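Long-range contact in tRNA (guanosine(18)-2'-O)-methyltransferase (Aquifex aeolicus, PDB 1ZJR), which catalyses the S-adenosyl-L-methionine-dependent 2'-O-methylation of guanosine 18 in a subset of tRNA species: residues R11-L15 / H75-F79. Numbering follows the deposited sequence.
Sequences RLKRL and HKWVF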
ATOM      1  N   ARG A  11      -8.849  20.565  -9.070  1.00 63.41           N
ATOM      2  CA  ARG A  11      -7.985  19.457  -8.682  1.00 62.00           C
ATOM      3  C   ARG A  11      -7.888  19.379  -7.160  1.00 59.60           C
ATOM      4  O   ARG A  11      -7.928  18.293  -6.583  1.00 59.01           O
ATOM      5  CB  ARG A  11      -6.594  19.629  -9.303  1.00 62.92           C
ATOM      6  CG  ARG A  11      -5.764  18.349  -9.354  1.00 65.02           C
ATOM      7  CD  ARG A  11      -4.675  18.449 -10.419  1.00 67.22           C
ATOM      8  NE  ARG A  11      -3.965  17.187 -10.629  1.00 68.69           N
ATOM      9  CZ  ARG A  11      -3.136  16.635  -9.748  1.00 69.56           C
ATOM     10  NH1 ARG A  11      -2.902  17.232  -8.587  1.00 70.82           N
ATOM     11  NH2 ARG A  11      -2.534  15.487 -10.032  1.00 69.83           N
ATOM     12  N   LEU A  12      -7.766  20.535  -6.513  1.00 57.36           N
ATOM     13  CA  LEU A  12      -7.682  20.590  -5.057  1.00 55.59           C
ATOM     14  C   LEU A  12      -9.000  20.132  -4.449  1.00 53.27           C
ATOM     15  O   LEU A  12      -9.023  19.479  -3.403  1.00 50.83           O
ATOM     16  CB  LEU A  12      -7.361  22.016  -4.596  1.00 57.17           C
ATOM     17  CG  LEU A  12      -5.914  22.298  -4.175  1.00 58.76           C
ATOM     18  CD1 LEU A  12      -4.931  21.655  -5.146  1.00 59.82           C
ATOM     19  CD2 LEU A  12      -5.701  23.800  -4.104  1.00 59.43           C
ATOM     20  N   LYS A  13     -10.096  20.481  -5.114  1.00 51.16           N
ATOM     21  CA  LYS A  13     -11.426  20.100  -4.663  1.00 50.19           C
ATOM     22  C   LYS A  13     -11.501  18.579  -4.715  1.00 48.25           C
ATOM     23  O   LYS A  13     -11.970  17.926  -3.783  1.00 46.28           O
ATOM     24  CB  LYS A  13     -12.484  20.694  -5.597  1.00 52.96           C
ATOM     25  CG  LYS A  13     -13.922  20.484  -5.149  1.00 57.57           C
ATOM     26  CD  LYS A  13     -14.395  21.603  -4.227  1.00 61.11           C
ATOM     27  CE  LYS A  13     -14.422  22.948  -4.948  1.00 62.83           C
ATOM     28  NZ  LYS A  13     -14.946  24.047  -4.085  1.00 64.32           N
ATOM     29  N   ARG A  14     -11.019  18.025  -5.820  1.00 46.65           N
ATOM     30  CA  ARG A  14     -11.025  16.586  -6.022  1.00 45.39           C
ATOM     31  C   ARG A  14     -10.073  15.911  -5.041  1.00 42.55           C
ATOM     32  O   ARG A  14     -10.355  14.826  -4.534  1.00 39.87           O
ATOM     33  CB  ARG A  14     -10.622  16.276  -7.466  1.00 48.49           C
ATOM     34  CG  ARG A  14     -10.985  14.881  -7.937  1.00 54.88           C
ATOM     35  CD  ARG A  14     -11.098  14.855  -9.452  1.00 59.09           C
ATOM     36  NE  ARG A  14     -12.077  15.836  -9.916  1.00 63.65           N
ATOM     37  CZ  ARG A  14     -12.382  16.053 -11.192  1.00 64.98           C
ATOM     38  NH1 ARG A  14     -11.784  15.357 -12.150  1.00 65.28           N
ATOM     39  NH2 ARG A  14     -13.289  16.967 -11.508  1.00 65.83           N
ATOM     40  N   LEU A  15      -8.950  16.567  -4.769  1.00 39.82           N
ATOM     41  CA  LEU A  15      -7.954  16.037  -3.848  1.00 38.45           C
ATOM     42  C   LEU A  15      -8.594  15.922  -2.466  1.00 36.65           C
ATOM     43  O   LEU A  15      -8.382  14.953  -1.744  1.00 34.69           O
ATOM     44  CB  LEU A  15      -6.744  16.978  -3.777  1.00 39.99           C
ATOM     45  CG  LEU A  15      -5.370  16.419  -3.384  1.00 43.80           C
ATOM     46  CD1 LEU A  15      -4.481  17.572  -2.936  1.00 42.36           C
ATOM     47  CD2 LEU A  15      -5.489  15.390  -2.273  1.00 44.35           C
ATOM     48  N   HIS A  75       0.731   8.655  -8.654  1.00 65.91           N
ATOM     49  CA  HIS A  75       1.896   8.686  -7.777  1.00 63.54           C
ATOM     50  C   HIS A  75       1.936   9.987  -6.979  1.00 61.49           C
ATOM     51  O   HIS A  75       2.719  10.128  -6.039  1.00 60.56           O
ATOM     52  CB  HIS A  75       3.179   8.570  -8.603  1.00 65.17           C
ATOM     53  CG  HIS A  75       3.406   9.727  -9.528  1.00 66.67           C
ATOM     54  ND1 HIS A  75       2.563  10.016 -10.580  1.00 66.61           N
ATOM     55  CD2 HIS A  75       4.363  10.686  -9.540  1.00 67.31           C
ATOM     56  CE1 HIS A  75       2.991  11.102 -11.200  1.00 67.26           C
ATOM     57  NE2 HIS A  75       4.081  11.529 -10.588  1.00 67.41           N
ATOM     58  N   LYS A  76       1.086  10.935  -7.358  1.00 58.10           N
ATOM     59  CA  LYS A  76       1.050  12.230  -6.697  1.00 55.27           C
ATOM     60  C   LYS A  76       0.204  12.295  -5.431  1.00 52.33           C
ATOM     61  O   LYS A  76       0.477  13.117  -4.551  1.00 53.49           O
ATOM     62  CB  LYS A  76       0.578  13.297  -7.685  1.00 56.60           C
ATOM     63  CG  LYS A  76       1.482  13.448  -8.893  1.00 58.41           C
ATOM     64  CD  LYS A  76       0.936  14.469  -9.877  1.00 60.71           C
ATOM     65  CE  LYS A  76       1.876  14.637 -11.060  1.00 61.94           C
ATOM     66  NZ  LYS A  76       3.235  15.064 -10.621  1.00 62.99           N
ATOM     67  N   TRP A  77      -0.812  11.439  -5.317  1.00 46.38           N
ATOM     68  CA  TRP A  77      -1.666  11.487  -4.134  1.00 40.58           C
ATOM     69  C   TRP A  77      -1.498  10.348  -3.130  1.00 37.07           C
ATOM     70  O   TRP A  77      -2.395  10.068  -2.335  1.00 33.28           O
ATOM     71  CB  TRP A  77      -3.135  11.639  -4.554  1.00 43.44           C
ATOM     72  CG  TRP A  77      -3.412  12.961  -5.242  1.00 44.71           C
ATOM     73  CD1 TRP A  77      -2.506  13.950  -5.509  1.00 45.47           C
ATOM     74  CD2 TRP A  77      -4.665  13.419  -5.767  1.00 45.73           C
ATOM     75  NE1 TRP A  77      -3.115  14.989  -6.170  1.00 46.31           N
ATOM     76  CE2 TRP A  77      -4.439  14.691  -6.342  1.00 45.80           C
ATOM     77  CE3 TRP A  77      -5.956  12.879  -5.810  1.00 44.60           C
ATOM     78  CZ2 TRP A  77      -5.458  15.430  -6.955  1.00 46.12           C
ATOM     79  CZ3 TRP A  77      -6.971  13.616  -6.421  1.00 46.01           C
ATOM     80  CH2 TRP A  77      -6.712  14.877  -6.983  1.00 44.95           C
ATOM     81  N   VAL A  78      -0.338   9.703  -3.173  1.00 33.07           N
ATOM     82  CA  VAL A  78       0.008   8.639  -2.239  1.00 31.51           C
ATOM     83  C   VAL A  78       1.416   8.998  -1.768  1.00 30.83           C
ATOM     84  O   VAL A  78       2.255   9.367  -2.588  1.00 29.74           O
ATOM     85  CB  VAL A  78       0.054   7.246  -2.924  1.00 32.82           C
ATOM     86  CG1 VAL A  78       0.620   6.207  -1.958  1.00 31.71           C
ATOM     87  CG2 VAL A  78      -1.347   6.828  -3.367  1.00 31.07           C
ATOM     88  N   PHE A  79       1.666   8.932  -0.460  1.00 29.68           N
ATOM     89  CA  PHE A  79       3.000   9.234   0.061  1.00 30.81           C
ATOM     90  C   PHE A  79       3.851   7.990  -0.145  1.00 31.98           C
ATOM     91  O   PHE A  79       3.543   6.922   0.391  1.00 30.32           O
ATOM     92  CB  PHE A  79       2.969   9.560   1.557  1.00 33.65           C
ATOM     93  CG  PHE A  79       2.456  10.932   1.876  1.00 36.08           C
ATOM     94  CD1 PHE A  79       1.128  11.126   2.239  1.00 39.54           C
ATOM     95  CD2 PHE A  79       3.306  12.033   1.827  1.00 38.64           C
ATOM     96  CE1 PHE A  79       0.651  12.399   2.553  1.00 41.00           C
ATOM     97  CE2 PHE A  79       2.843  13.306   2.136  1.00 41.10           C
ATOM     98  CZ  PHE A  79       1.508  13.490   2.501  1.00 40.99           C
TER
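K76 meets helix 7-19 through its aliphatic chain, CD lying 3.6 Å from NH2 of R11, while its ammonium bends off at the last torsion. The two chains cross at about a right angle, and NZ stays 5.8 Å from R11 NH2, so the long methylene stem supplies contact and the like charges remain apart. Next comes W77, whose flat indole carries most of the contact, tryptophan being broad and long enough to reach the helix from a loop. L15 lies over one face, its CG 3.8 Å from the centroid of the six-membered ring in a CH-pi contact only 20° off the normal; with CG anti to the backbone N (chi1 -154°), the leucine brings its branch point over the ring. A branched aliphatic residue suits this position because it can cover a broad aromatic surface. R11, whose long extended chain brings CG and the guanidinium alongside CZ2, passes along the indole edge, NH1 being 3.3 Å from NE1 of W77. Both atoms are donors, so this is no hydrogen bond; the planes stand 72° apart, with the CZ2 edge of the indole over one guanidinium face. CH2 of W77 approaches CB of R14 to 4.2 Å. Were W77 an alanine, L15 would probably lose its aromatic partner and a gap would open between loop and helix. The arrangement is surface packing: W195 of helix 185-200 also meets the W77 ring, nearly parallel to it, and touches L15, so both terminal helices pack on the loop leading into strand 79-82, at one margin of the sheet within this chain, which pairs with strand 51-57.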